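Local coordinates for beta-lactamase-related domain-containing protein (Bacteroides dorei DSM 17855, PDB 5TGF), which is functionally uncharacterised but probably works as a serine hydrolase of the beta-lactamase family, and can bind calcium, at residues A64-G69 and E227-E232; A70-D73 and S78-D81; E84-Q89 and E160-K165; F145-L150 and G268-L273. One frame throughout, in Å; residues are numbered along the deposited sequence.

Overall arrangement
Helix 60-74 connects interactions 1 and 2, whose centres lie about 9 Å apart and which touch where the isobutyl group of Leu229 reaches Ala70 and where Gly69 CA meets the rim of Trp79 at CH2, 3.6 Å away. Interaction 3 follows on the same side of the chain's centre, about 12 Å from interaction 2 between centres, with Val71 of the helix resting on Ala162 and Met163. Calcium ligands Val72, Thr75 and Leu77 lie in or beside these two contacts, although no ion is bound here. Interaction 4 is the one at the probable active site: Tyr147 joins Ser58 and Lys61 near the start of helix 60-74. Its centre is about 18 Å from that of interaction 1, which it meets through Ala65 and Gly268.

Interaction 1 of 4, residues A64-G69 and E227-E232; sequences AAAVIG and EILKPE
Leu229 presses both of its methyl groups onto one side of helix 60-74, in the stretch Ala66-Gly69. Ser58 just before this helix and Lys61 in its first turn fit a Ser-x-x-Lys pattern, consistent with the helix that carries the nucleophile in serine beta-lactamases. CD2 does the closest touching: it lies 3.5 Å from the carbonyl O of Ala66 and 3.7 Å from the backbone C of Gly69, and so rests on backbone atoms of two residues three positions apart. CD1 adds a looser contact with Ala66 CB at 4.0 Å. Because Gly69 has no side chain, the leucine can come down directly on the backbone there, and the two nearest CA atoms, those of Gly69 and Leu229, are 7.0 Å apart. Leu229 CG is placed beside the backbone N (chi1 -70°), which carries the fork of the side chain across to the helix. No hydrogen bond crosses the contact. The helix face is kept regular by its own bonds, such as Gly69 N to Ala65 O at 2.8 Å. Further out, Met216 and Ile217 of helix 207-218 and Val234 and Met237 of helix 231-238 pack round Leu229, while Phe213 and Met237 also touch Ala66, making the contact a buried meeting point of three helices. Leu229 itself sits between the small hairpin 222-227 and helix 231-238, and its backbone bonds to Gly221. One step on, Lys230 is the N-cap residue of helix 231-238, and its backbone N donates to Asp73 OD2 at 2.9 Å.

Interaction 2 of 4, residues A70-D73 and S78-D81; sequences AVVD and SWDD
Val72 lays its two methyl groups over one face of the Trp79 indole, and this pair carries most of the contact between the end of helix 60-74 and the loop that follows it in the chain. Earlier in the segment, Ala70 and Val71 turn to Leu174 of helix 167-179, and Val71 also to helix 150-163. At Val72, CG2 stands almost squarely above the six-membered ring, 4.0 Å from its centroid and 5° off the normal, a CH-pi contact. With CG1 anti to the backbone N (chi1 163°), that methyl covers the pyrrole side instead, 3.9 Å from Trp79 NE1. Val72, Thr75 and Leu77 are calcium ligands in a structure of this protein, so the indole packs next to a metal-binding helix end, empty here. Asp73 starts off away from the turn, though its carboxylate swings partly back; OD1 is bonded to Thr233 OG1. The loop that presents Trp79 is a type I beta turn, with Asp81 N bonded to Ser78 O at 3.0 Å. It is reinforced by an ST turn, Asp80 N to Ser78 OG at 3.2 Å. Ser78 N reaches Asp81 OD2 at 3.0 Å, approaching steeply from above the carboxylate plane, and Lys85 NZ forms a salt bridge with the same oxygen.

Interaction 3 of 4, residues E84-Q89 and E160-K165; sequences EKWLPQ and EVAMGK
The last turn of helix 150-163 packs against the short, weakly bonded helix around 83-86 and the chain leaving it, with Trp86 and Leu87 on one side and Val161 and Ala162 on the other. Trp86 lays one face of its indole on Ala162. CB sits over the six-membered ring, 4.1 Å from its centroid and 25° off the normal, which makes a CH-pi contact, while CZ3 comes still nearer to the backbone, 3.6 Å from Ala162 CA. Val161 approaches the same ring at its edge, its CG1 near the ring plane and 4.0 Å from Trp86 CE3. That methyl also lies 3.7 Å from the carbonyl O of Trp86. The valine divides its branches: CG1, anti to the backbone N (chi1 171°), serves the tryptophan, and CG2 crosses to Leu87 CD2 at 3.7 Å. Just beyond, Gly164 takes a positive phi and ends the helix, and Lys165 N bonds back to Glu160 O. Leu77 and Met158 also touch the indole, and Thr75 lies against Ala162, so two calcium-binding positions border the contact. At its polar corner, Trp86 NE1 donates to Asp81 OD2 at 2.9 Å. No hydrogen bond joins the two segments, and their hold on each other is dispersive. The indole is thus held by methyl groups at its face and edge and by an N-H bond to Asp81, outside the two segments, a combination that should restrict rotation of the ring.

Interaction 4 of 4, residues F145-L150 and G268-L273; sequences FEYGGL and GEWREL
Tyr147 and Trp270 touch although their backbones stay well apart, the nearest CA atoms of the two segments being those of Tyr147 and Gly268 at 10.4 Å. Trp270 belongs to strand 270-274, at one border of the antiparallel sheet, and Tyr147 to a loop beside the Ser-x-x-Lys residues Ser58 and Lys61, a grouping consistent with the active site of a serine beta-lactamase. Phe145 and Tyr147 both have CG anti to the backbone N (chi1 -177° and -168°), and their rings reach the benzo end of the indole to form an aromatic cluster. The ring plane of Tyr147 is only 13° from that of Trp270, although the two side chains cross at about a right angle, and the rings are slid so far that overlap is slight; Tyr147 CD2 is 3.6 Å from Trp270 CZ2. Phe145 is tilted instead, receiving Trp270 CH2 at its ring edge, 3.7 Å from CZ. His106 meets the tyrosine ring, and a bound glycerol, probably from the crystallisation liquor, lies next to Trp270. The tyrosine OH is hydrogen-bonded to Ser58 OG and Lys61 NZ. One water links the two polar ends: it lies 2.8 Å from Tyr147 OH and, in the indole plane, accepts from Trp270 NE1 at 2.9 Å.

Interaction 1 of 4, residues A64-G69 and E227-E232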
loop_
_atom_site.group_PDB
_atom_site.type_symbol
_atom_site.label_atom_id
_atom_site.label_comp_id
_atom_site.label_asym_id
_atom_site.label_seq_id
_atom_site.Cartn_x
_atom_site.Cartn_y
_atom_site.Cartn_z
ATOM N N ALA A 64 -1.605 -4.053 4.461
ATOM C CA ALA A 64 -1.654 -5.522 4.368
ATOM C C ALA A 64 -0.282 -6.168 4.526
ATOM O O ALA A 64 -0.128 -7.195 5.214
ATOM C CB ALA A 64 -2.293 -5.929 3.052
ATOM N N ALA A 65 0.744 -5.550 3.946
ATOM C CA ALA A 65 2.117 -5.995 4.169
ATOM C C ALA A 65 2.492 -5.921 5.671
ATOM O O ALA A 65 3.199 -6.808 6.183
ATOM C CB ALA A 65 3.081 -5.154 3.350
ATOM N N ALA A 66 2.028 -4.885 6.353
ATOM C CA ALA A 66 2.250 -4.771 7.816
ATOM C C ALA A 66 1.552 -5.889 8.630
ATOM O O ALA A 66 2.128 -6.381 9.607
ATOM C CB ALA A 66 1.828 -3.415 8.316
ATOM N N VAL A 67 0.358 -6.324 8.217
ATOM C CA VAL A 67 -0.314 -7.426 8.904
ATOM C C VAL A 67 0.537 -8.708 8.753
ATOM O O VAL A 67 0.807 -9.419 9.727
ATOM C CB VAL A 67 -1.731 -7.658 8.355
ATOM C CG1 VAL A 67 -2.374 -8.885 8.989
ATOM C CG2 VAL A 67 -2.613 -6.445 8.585
ATOM N N ILE A 68 0.997 -8.969 7.532
ATOM C CA ILE A 68 1.843 -10.116 7.259
ATOM C C ILE A 68 3.192 -10.011 8.010
ATOM O O ILE A 68 3.655 -11.001 8.586
ATOM C CB ILE A 68 2.059 -10.326 5.742
ATOM C CG1 ILE A 68 0.716 -10.556 5.044
ATOM C CG2 ILE A 68 3.081 -11.443 5.470
ATOM C CD1 ILE A 68 0.811 -10.537 3.534
ATOM N N GLY A 69 3.778 -8.822 8.048
ATOM C CA GLY A 69 4.963 -8.605 8.864
ATOM C C GLY A 69 4.744 -8.925 10.360
ATOM O O GLY A 69 5.649 -9.438 11.036
ATOM N N GLU A 227 5.761 -2.684 20.855
ATOM C CA GLU A 227 6.402 -3.028 19.601
ATOM C C GLU A 227 5.356 -3.659 18.674
ATOM O O GLU A 227 5.045 -4.835 18.791
ATOM C CB GLU A 227 7.549 -4.008 19.852
ATOM C CG GLU A 227 8.488 -4.155 18.672
ATOM C CD GLU A 227 9.827 -4.790 19.046
ATOM O OE1 GLU A 227 9.861 -6.032 19.109
ATOM O OE2 GLU A 227 10.833 -4.058 19.273
ATOM N N ILE A 228 4.820 -2.878 17.753
ATOM C CA ILE A 228 3.751 -3.381 16.867
ATOM C C ILE A 228 4.372 -4.200 15.734
ATOM O O ILE A 228 3.899 -5.284 15.393
ATOM C CB ILE A 228 2.893 -2.218 16.320
ATOM C CG1 ILE A 228 2.352 -1.371 17.471
ATOM C CG2 ILE A 228 1.780 -2.757 15.417
ATOM C CD1 ILE A 228 1.516 -2.158 18.449
ATOM N N LEU A 229 5.465 -3.697 15.188
ATOM C CA LEU A 229 6.327 -4.454 14.300
ATOM C C LEU A 229 7.758 -4.355 14.815
ATOM O O LEU A 229 8.162 -3.324 15.346
ATOM C CB LEU A 229 6.259 -3.853 12.877
ATOM C CG LEU A 229 4.921 -4.071 12.141
ATOM C CD1 LEU A 229 4.922 -3.202 10.877
ATOM C CD2 LEU A 229 4.708 -5.557 11.836
ATOM N N LYS A 230 8.543 -5.393 14.582
ATOM C CA LYS A 230 9.969 -5.317 14.877
ATOM C C LYS A 230 10.697 -4.351 13.945
ATOM O O LYS A 230 10.345 -4.232 12.763
ATOM C CB LYS A 230 10.581 -6.690 14.763
ATOM C CG LYS A 230 10.084 -7.647 15.808
ATOM C CD LYS A 230 11.083 -8.765 15.966
ATOM C CE LYS A 230 10.518 -9.873 16.839
ATOM N NZ LYS A 230 10.227 -11.061 16.001
ATOM N N PRO A 231 11.703 -3.632 14.462
ATOM C CA PRO A 231 12.427 -2.676 13.630
ATOM C C PRO A 231 12.966 -3.290 12.362
ATOM O O PRO A 231 12.874 -2.661 11.288
ATOM C CB PRO A 231 13.587 -2.220 14.532
ATOM C CG PRO A 231 13.119 -2.468 15.917
ATOM C CD PRO A 231 12.252 -3.692 15.838
ATOM N N GLU A 232 13.469 -4.526 12.447
ATOM C CA GLU A 232 13.997 -5.200 11.257
ATOM C C GLU A 232 12.934 -5.474 10.195
ATOM O O GLU A 232 13.221 -5.512 9.007
ATOM C CB GLU A 232 14.706 -6.514 11.610
ATOM C CG GLU A 232 13.884 -7.487 12.424
ATOM C CD GLU A 232 14.121 -7.349 13.933
ATOM O OE1 GLU A 232 14.434 -6.221 14.415
ATOM O OE2 GLU A 232 13.944 -8.378 14.625
#

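Interaction 2 of 4, residues A70-D73 and S78-D81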
loop_
_atom_site.group_PDB
_atom_site.type_symbol
_atom_site.label_atom_id
_atom_site.label_comp_id
_atom_site.label_asym_id
_atom_site.label_seq_id
_atom_site.Cartn_x
_atom_site.Cartn_y
_atom_site.Cartn_z
ATOM N N ALA A 70 3.585 -8.618 10.894
ATOM C CA ALA A 70 3.298 -8.937 12.306
ATOM C C ALA A 70 3.188 -10.468 12.542
ATOM O O ALA A 70 3.570 -10.992 13.603
ATOM C CB ALA A 70 2.058 -8.212 12.777
ATOM N N VAL A 71 2.746 -11.183 11.523
ATOM C CA VAL A 71 2.717 -12.633 11.561
ATOM C C VAL A 71 4.123 -13.202 11.447
ATOM O O VAL A 71 4.499 -14.122 12.194
ATOM C CB VAL A 71 1.782 -13.192 10.449
ATOM C CG1 VAL A 71 1.857 -14.702 10.367
ATOM C CG2 VAL A 71 0.359 -12.726 10.696
ATOM N N VAL A 72 4.931 -12.651 10.545
ATOM C CA VAL A 72 6.320 -13.055 10.425
ATOM C C VAL A 72 7.061 -12.871 11.761
ATOM O O VAL A 72 7.884 -13.694 12.115
ATOM C CB VAL A 72 7.028 -12.298 9.302
ATOM C CG1 VAL A 72 8.554 -12.378 9.416
ATOM C CG2 VAL A 72 6.527 -12.807 7.950
ATOM N N ASP A 73 6.764 -11.794 12.458
ATOM C CA ASP A 73 7.370 -11.525 13.756
ATOM C C ASP A 73 7.015 -12.592 14.826
ATOM O O ASP A 73 7.793 -12.805 15.747
ATOM C CB ASP A 73 6.972 -10.125 14.252
ATOM C CG ASP A 73 7.693 -8.992 13.500
ATOM O OD1 ASP A 73 8.610 -9.266 12.695
ATOM O OD2 ASP A 73 7.318 -7.813 13.690
ATOM N N SER A 78 8.419 -16.717 7.214
ATOM C CA SER A 78 9.559 -15.872 6.894
ATOM C C SER A 78 9.447 -15.329 5.464
ATOM O O SER A 78 8.858 -15.956 4.606
ATOM C CB SER A 78 10.860 -16.654 7.070
ATOM O OG SER A 78 11.878 -16.200 6.180
ATOM N N TRP A 79 10.075 -14.185 5.219
ATOM C CA TRP A 79 10.012 -13.531 3.916
ATOM C C TRP A 79 10.563 -14.399 2.798
ATOM O O TRP A 79 10.170 -14.253 1.635
ATOM C CB TRP A 79 10.802 -12.228 3.956
ATOM C CG TRP A 79 10.273 -11.252 4.980
ATOM C CD1 TRP A 79 10.927 -10.805 6.077
ATOM C CD2 TRP A 79 8.936 -10.691 5.046
ATOM N NE1 TRP A 79 10.114 -9.929 6.782
ATOM C CE2 TRP A 79 8.882 -9.872 6.182
ATOM C CE3 TRP A 79 7.789 -10.836 4.271
ATOM C CZ2 TRP A 79 7.746 -9.132 6.527
ATOM C CZ3 TRP A 79 6.641 -10.103 4.606
ATOM C CH2 TRP A 79 6.634 -9.249 5.731
ATOM N N ASP A 80 11.491 -15.297 3.133
ATOM C CA ASP A 80 12.086 -16.176 2.139
ATOM C C ASP A 80 11.430 -17.557 2.042
ATOM O O ASP A 80 11.876 -18.387 1.259
ATOM C CB ASP A 80 13.576 -16.283 2.420
ATOM C CG ASP A 80 14.277 -14.918 2.356
ATOM O OD1 ASP A 80 14.048 -14.161 1.389
ATOM O OD2 ASP A 80 15.027 -14.575 3.293
ATOM N N ASP A 81 10.294 -17.753 2.712
ATOM C CA ASP A 81 9.561 -19.002 2.598
ATOM C C ASP A 81 8.859 -19.158 1.231
ATOM O O ASP A 81 8.254 -18.207 0.711
ATOM C CB ASP A 81 8.516 -19.125 3.688
ATOM C CG ASP A 81 9.104 -19.426 5.068
ATOM O OD1 ASP A 81 10.319 -19.588 5.195
ATOM O OD2 ASP A 81 8.324 -19.459 6.037
#

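Interaction 3 of 4, residues E84-Q89 and E160-K165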
loop_
_atom_site.group_PDB
_atom_site.type_symbol
_atom_site.label_atom_id
_atom_site.label_comp_id
_atom_site.label_asym_id
_atom_site.label_seq_id
_atom_site.Cartn_x
_atom_site.Cartn_y
_atom_site.Cartn_z
ATOM N N GLU A 84 4.661 -23.283 -1.109
ATOM C CA GLU A 84 4.343 -24.678 -0.859
ATOM C C GLU A 84 4.752 -25.164 0.524
ATOM O O GLU A 84 4.243 -26.174 0.993
ATOM C CB GLU A 84 4.985 -25.560 -1.948
ATOM C CG GLU A 84 6.515 -25.512 -1.940
ATOM C CD GLU A 84 7.115 -25.707 -3.325
ATOM O OE1 GLU A 84 8.306 -25.362 -3.524
ATOM O OE2 GLU A 84 6.390 -26.178 -4.236
ATOM N N LYS A 85 5.649 -24.449 1.194
ATOM C CA LYS A 85 5.931 -24.765 2.601
ATOM C C LYS A 85 4.679 -24.634 3.466
ATOM O O LYS A 85 4.486 -25.398 4.418
ATOM C CB LYS A 85 7.038 -23.878 3.139
ATOM C CG LYS A 85 7.230 -23.958 4.647
ATOM C CD LYS A 85 8.385 -23.099 5.129
ATOM C CE LYS A 85 8.425 -23.080 6.650
ATOM N NZ LYS A 85 9.334 -22.046 7.200
ATOM N N TRP A 86 3.837 -23.659 3.140
ATOM C CA TRP A 86 2.685 -23.350 3.944
ATOM C C TRP A 86 1.389 -23.815 3.316
ATOM O O TRP A 86 0.482 -24.144 4.045
ATOM C CB TRP A 86 2.631 -21.845 4.270
ATOM C CG TRP A 86 3.732 -21.411 5.216
ATOM C CD1 TRP A 86 4.970 -20.961 4.877
ATOM C CD2 TRP A 86 3.731 -21.543 6.648
ATOM N NE1 TRP A 86 5.714 -20.749 6.012
ATOM C CE2 TRP A 86 4.983 -21.105 7.107
ATOM C CE3 TRP A 86 2.804 -22.020 7.572
ATOM C CZ2 TRP A 86 5.321 -21.086 8.455
ATOM C CZ3 TRP A 86 3.131 -21.990 8.925
ATOM C CH2 TRP A 86 4.373 -21.517 9.347
ATOM N N LEU A 87 1.298 -23.811 1.982
ATOM C CA LEU A 87 0.077 -24.183 1.262
ATOM C C LEU A 87 0.351 -25.417 0.379
ATOM O O LEU A 87 0.674 -25.280 -0.808
ATOM C CB LEU A 87 -0.450 -23.042 0.381
ATOM C CG LEU A 87 -0.535 -21.668 1.043
ATOM C CD1 LEU A 87 -1.083 -20.613 0.076
ATOM C CD2 LEU A 87 -1.431 -21.775 2.262
ATOM N N PRO A 88 0.232 -26.622 0.965
ATOM C CA PRO A 88 0.713 -27.804 0.248
ATOM C C PRO A 88 -0.059 -28.139 -1.033
ATOM O O PRO A 88 0.473 -28.860 -1.885
ATOM C CB PRO A 88 0.621 -28.932 1.292
ATOM C CG PRO A 88 -0.326 -28.432 2.329
ATOM C CD PRO A 88 -0.166 -26.935 2.347
ATOM N N GLN A 89 -1.243 -27.569 -1.235
ATOM C CA GLN A 89 -1.910 -27.731 -2.500
ATOM C C GLN A 89 -1.122 -27.136 -3.669
ATOM O O GLN A 89 -1.427 -27.449 -4.820
ATOM C CB GLN A 89 -3.372 -27.197 -2.451
ATOM C CG GLN A 89 -3.542 -25.683 -2.519
ATOM C CD GLN A 89 -5.003 -25.204 -2.572
ATOM O OE1 GLN A 89 -5.329 -24.100 -2.103
ATOM N NE2 GLN A 89 -5.881 -26.016 -3.162
ATOM N N GLU A 160 -2.536 -16.477 7.107
ATOM C CA GLU A 160 -3.704 -17.095 7.716
ATOM C C GLU A 160 -3.360 -18.496 8.262
ATOM O O GLU A 160 -3.761 -18.850 9.370
ATOM C CB GLU A 160 -4.873 -17.234 6.744
ATOM C CG GLU A 160 -5.581 -15.951 6.394
ATOM C CD GLU A 160 -6.856 -16.159 5.575
ATOM O OE1 GLU A 160 -7.076 -17.258 5.007
ATOM O OE2 GLU A 160 -7.677 -15.213 5.499
ATOM N N VAL A 161 -2.679 -19.286 7.450
ATOM C CA VAL A 161 -2.273 -20.625 7.844
ATOM C C VAL A 161 -1.274 -20.597 9.006
ATOM O O VAL A 161 -1.391 -21.370 9.941
ATOM C CB VAL A 161 -1.763 -21.413 6.622
ATOM C CG1 VAL A 161 -1.119 -22.745 7.022
ATOM C CG2 VAL A 161 -2.924 -21.649 5.686
ATOM N N ALA A 162 -0.363 -19.643 9.000
ATOM C CA ALA A 162 0.646 -19.571 10.053
ATOM C C ALA A 162 0.039 -19.215 11.406
ATOM O O ALA A 162 0.525 -19.689 12.458
ATOM C CB ALA A 162 1.731 -18.583 9.660
HETATM N N MSE A 163 -1.048 -18.440 11.396
HETATM C CA MSE A 163 -1.723 -18.039 12.618
HETATM C C MSE A 163 -2.939 -18.862 12.987
HETATM O O MSE A 163 -3.502 -18.677 14.066
HETATM C CB MSE A 163 -2.215 -16.590 12.492
HETATM C CG MSE A 163 -1.084 -15.601 12.294
HETATM SE SE MSE A 163 -0.085 -15.437 13.987
HETATM C CE MSE A 163 -1.414 -14.486 15.066
ATOM N N GLY A 164 -3.440 -19.666 12.061
ATOM C CA GLY A 164 -4.726 -20.342 12.259
ATOM C C GLY A 164 -5.916 -19.413 12.383
ATOM O O GLY A 164 -6.873 -19.717 13.099
ATOM N N LYS A 165 -5.909 -18.314 11.620
ATOM C CA LYS A 165 -6.907 -17.258 11.792
ATOM C C LYS A 165 -7.036 -16.477 10.460
ATOM O O LYS A 165 -6.054 -16.288 9.768
ATOM C CB LYS A 165 -6.450 -16.298 12.894
ATOM C CG LYS A 165 -7.540 -15.507 13.556
ATOM C CD LYS A 165 -7.004 -14.777 14.806
ATOM C CE LYS A 165 -8.006 -13.706 15.228
ATOM N NZ LYS A 165 -7.654 -12.979 16.485
#

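Interaction 4 of 4, residues F145-L150 and G268-L273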
loop_
_atom_site.group_PDB
_atom_site.type_symbol
_atom_site.label_atom_id
_atom_site.label_comp_id
_atom_site.label_asym_id
_atom_site.label_seq_id
_atom_site.Cartn_x
_atom_site.Cartn_y
_atom_site.Cartn_z
ATOM N N PHE A 145 9.167 -7.200 -13.001
ATOM C CA PHE A 145 8.164 -6.447 -12.203
ATOM C C PHE A 145 6.857 -6.283 -12.981
ATOM O O PHE A 145 6.837 -5.837 -14.146
ATOM C CB PHE A 145 8.699 -5.071 -11.832
ATOM C CG PHE A 145 7.758 -4.265 -10.946
ATOM C CD1 PHE A 145 7.834 -4.355 -9.557
ATOM C CD2 PHE A 145 6.853 -3.370 -11.505
ATOM C CE1 PHE A 145 6.998 -3.588 -8.750
ATOM C CE2 PHE A 145 5.998 -2.595 -10.700
ATOM C CZ PHE A 145 6.100 -2.699 -9.309
ATOM N N GLU A 146 5.767 -6.757 -12.387
ATOM C CA GLU A 146 4.452 -6.499 -12.928
ATOM C C GLU A 146 3.430 -6.391 -11.814
ATOM O O GLU A 146 3.117 -7.354 -11.131
ATOM C CB GLU A 146 4.027 -7.566 -13.941
ATOM C CG GLU A 146 2.674 -7.218 -14.596
ATOM C CD GLU A 146 2.205 -8.245 -15.631
ATOM O OE1 GLU A 146 2.325 -9.452 -15.378
ATOM O OE2 GLU A 146 1.628 -7.821 -16.659
ATOM N N TYR A 147 2.868 -5.199 -11.695
ATOM C CA TYR A 147 1.904 -4.869 -10.627
ATOM C C TYR A 147 0.606 -5.628 -10.775
ATOM O O TYR A 147 0.091 -5.850 -11.883
ATOM C CB TYR A 147 1.640 -3.382 -10.647
ATOM C CG TYR A 147 0.898 -2.789 -9.472
ATOM C CD1 TYR A 147 -0.496 -2.662 -9.500
ATOM C CD2 TYR A 147 1.592 -2.220 -8.414
ATOM C CE1 TYR A 147 -1.182 -2.070 -8.441
ATOM C CE2 TYR A 147 0.925 -1.617 -7.349
ATOM C CZ TYR A 147 -0.462 -1.500 -7.401
ATOM O OH TYR A 147 -1.152 -0.878 -6.383
ATOM N N GLY A 148 0.088 -6.081 -9.644
ATOM C CA GLY A 148 -1.199 -6.764 -9.641
ATOM C C GLY A 148 -1.711 -7.028 -8.263
ATOM O O GLY A 148 -1.174 -6.484 -7.301
ATOM N N GLY A 149 -2.780 -7.813 -8.190
ATOM C CA GLY A 149 -3.507 -8.083 -6.949
ATOM C C GLY A 149 -3.607 -9.550 -6.531
ATOM O O GLY A 149 -3.727 -9.846 -5.355
ATOM N N LEU A 150 -3.514 -10.485 -7.462
ATOM C CA LEU A 150 -3.678 -11.894 -7.089
ATOM C C LEU A 150 -2.577 -12.436 -6.193
ATOM O O LEU A 150 -2.861 -13.241 -5.312
ATOM C CB LEU A 150 -3.842 -12.790 -8.331
ATOM C CG LEU A 150 -5.019 -12.463 -9.266
ATOM C CD1 LEU A 150 -5.084 -13.487 -10.392
ATOM C CD2 LEU A 150 -6.311 -12.478 -8.476
ATOM N N GLY A 268 4.711 -4.349 -0.423
ATOM C CA GLY A 268 3.456 -3.575 -0.464
ATOM C C GLY A 268 3.569 -2.052 -0.439
ATOM O O GLY A 268 2.665 -1.397 0.013
ATOM N N GLU A 269 4.685 -1.503 -0.909
ATOM C CA GLU A 269 4.929 -0.082 -0.866
ATOM C C GLU A 269 5.961 0.306 -1.930
ATOM O O GLU A 269 6.919 -0.473 -2.218
ATOM C CB GLU A 269 5.418 0.332 0.521
ATOM C CG GLU A 269 6.726 -0.334 0.972
ATOM C CD GLU A 269 6.788 -0.529 2.499
ATOM O OE1 GLU A 269 7.484 0.250 3.200
ATOM O OE2 GLU A 269 6.058 -1.430 3.027
ATOM N N TRP A 270 5.777 1.493 -2.503
ATOM C CA TRP A 270 6.703 2.038 -3.492
ATOM C C TRP A 270 7.846 2.763 -2.808
ATOM O O TRP A 270 7.647 3.543 -1.836
ATOM C CB TRP A 270 6.002 3.043 -4.443
ATOM C CG TRP A 270 4.876 2.473 -5.278
ATOM C CD1 TRP A 270 3.538 2.424 -4.951
ATOM C CD2 TRP A 270 4.977 1.924 -6.588
ATOM N NE1 TRP A 270 2.836 1.799 -5.942
ATOM C CE2 TRP A 270 3.695 1.490 -6.962
ATOM C CE3 TRP A 270 6.062 1.652 -7.448
ATOM C CZ2 TRP A 270 3.450 0.837 -8.167
ATOM C CZ3 TRP A 270 5.798 1.024 -8.674
ATOM C CH2 TRP A 270 4.525 0.630 -9.017
ATOM N N ARG A 271 9.036 2.525 -3.334
ATOM C CA ARG A 271 10.234 3.281 -3.032
ATOM C C ARG A 271 10.378 4.448 -4.000
ATOM O O ARG A 271 10.900 4.303 -5.090
ATOM C CB ARG A 271 11.440 2.341 -3.067
ATOM C CG ARG A 271 11.371 1.228 -2.012
ATOM C CD ARG A 271 12.453 0.148 -2.120
ATOM N NE ARG A 271 13.725 0.605 -2.697
ATOM C CZ ARG A 271 14.872 0.808 -2.060
ATOM N NH1 ARG A 271 14.991 0.725 -0.743
ATOM N NH2 ARG A 271 15.904 1.170 -2.771
ATOM N N GLU A 272 9.737 5.570 -3.678
ATOM C CA GLU A 272 9.601 6.669 -4.642
ATOM C C GLU A 272 10.928 7.431 -4.820
ATOM O O GLU A 272 11.286 7.785 -5.936
ATOM C CB GLU A 272 8.530 7.672 -4.218
ATOM C CG GLU A 272 7.116 7.117 -4.251
ATOM C CD GLU A 272 6.057 8.194 -4.030
ATOM O OE1 GLU A 272 6.339 9.199 -3.365
ATOM O OE2 GLU A 272 4.917 7.976 -4.448
ATOM N N LEU A 273 11.636 7.710 -3.728
ATOM C CA LEU A 273 12.932 8.401 -3.824
ATOM C C LEU A 273 13.975 7.576 -3.070
ATOM O O LEU A 273 13.764 7.182 -1.889
ATOM C CB LEU A 273 12.850 9.802 -3.214
ATOM C CG LEU A 273 11.770 10.732 -3.729
ATOM C CD1 LEU A 273 11.725 12.029 -2.904
ATOM C CD2 LEU A 273 12.034 11.021 -5.196
HETATM O O HOH W 1 0.097 1.260 -5.181
#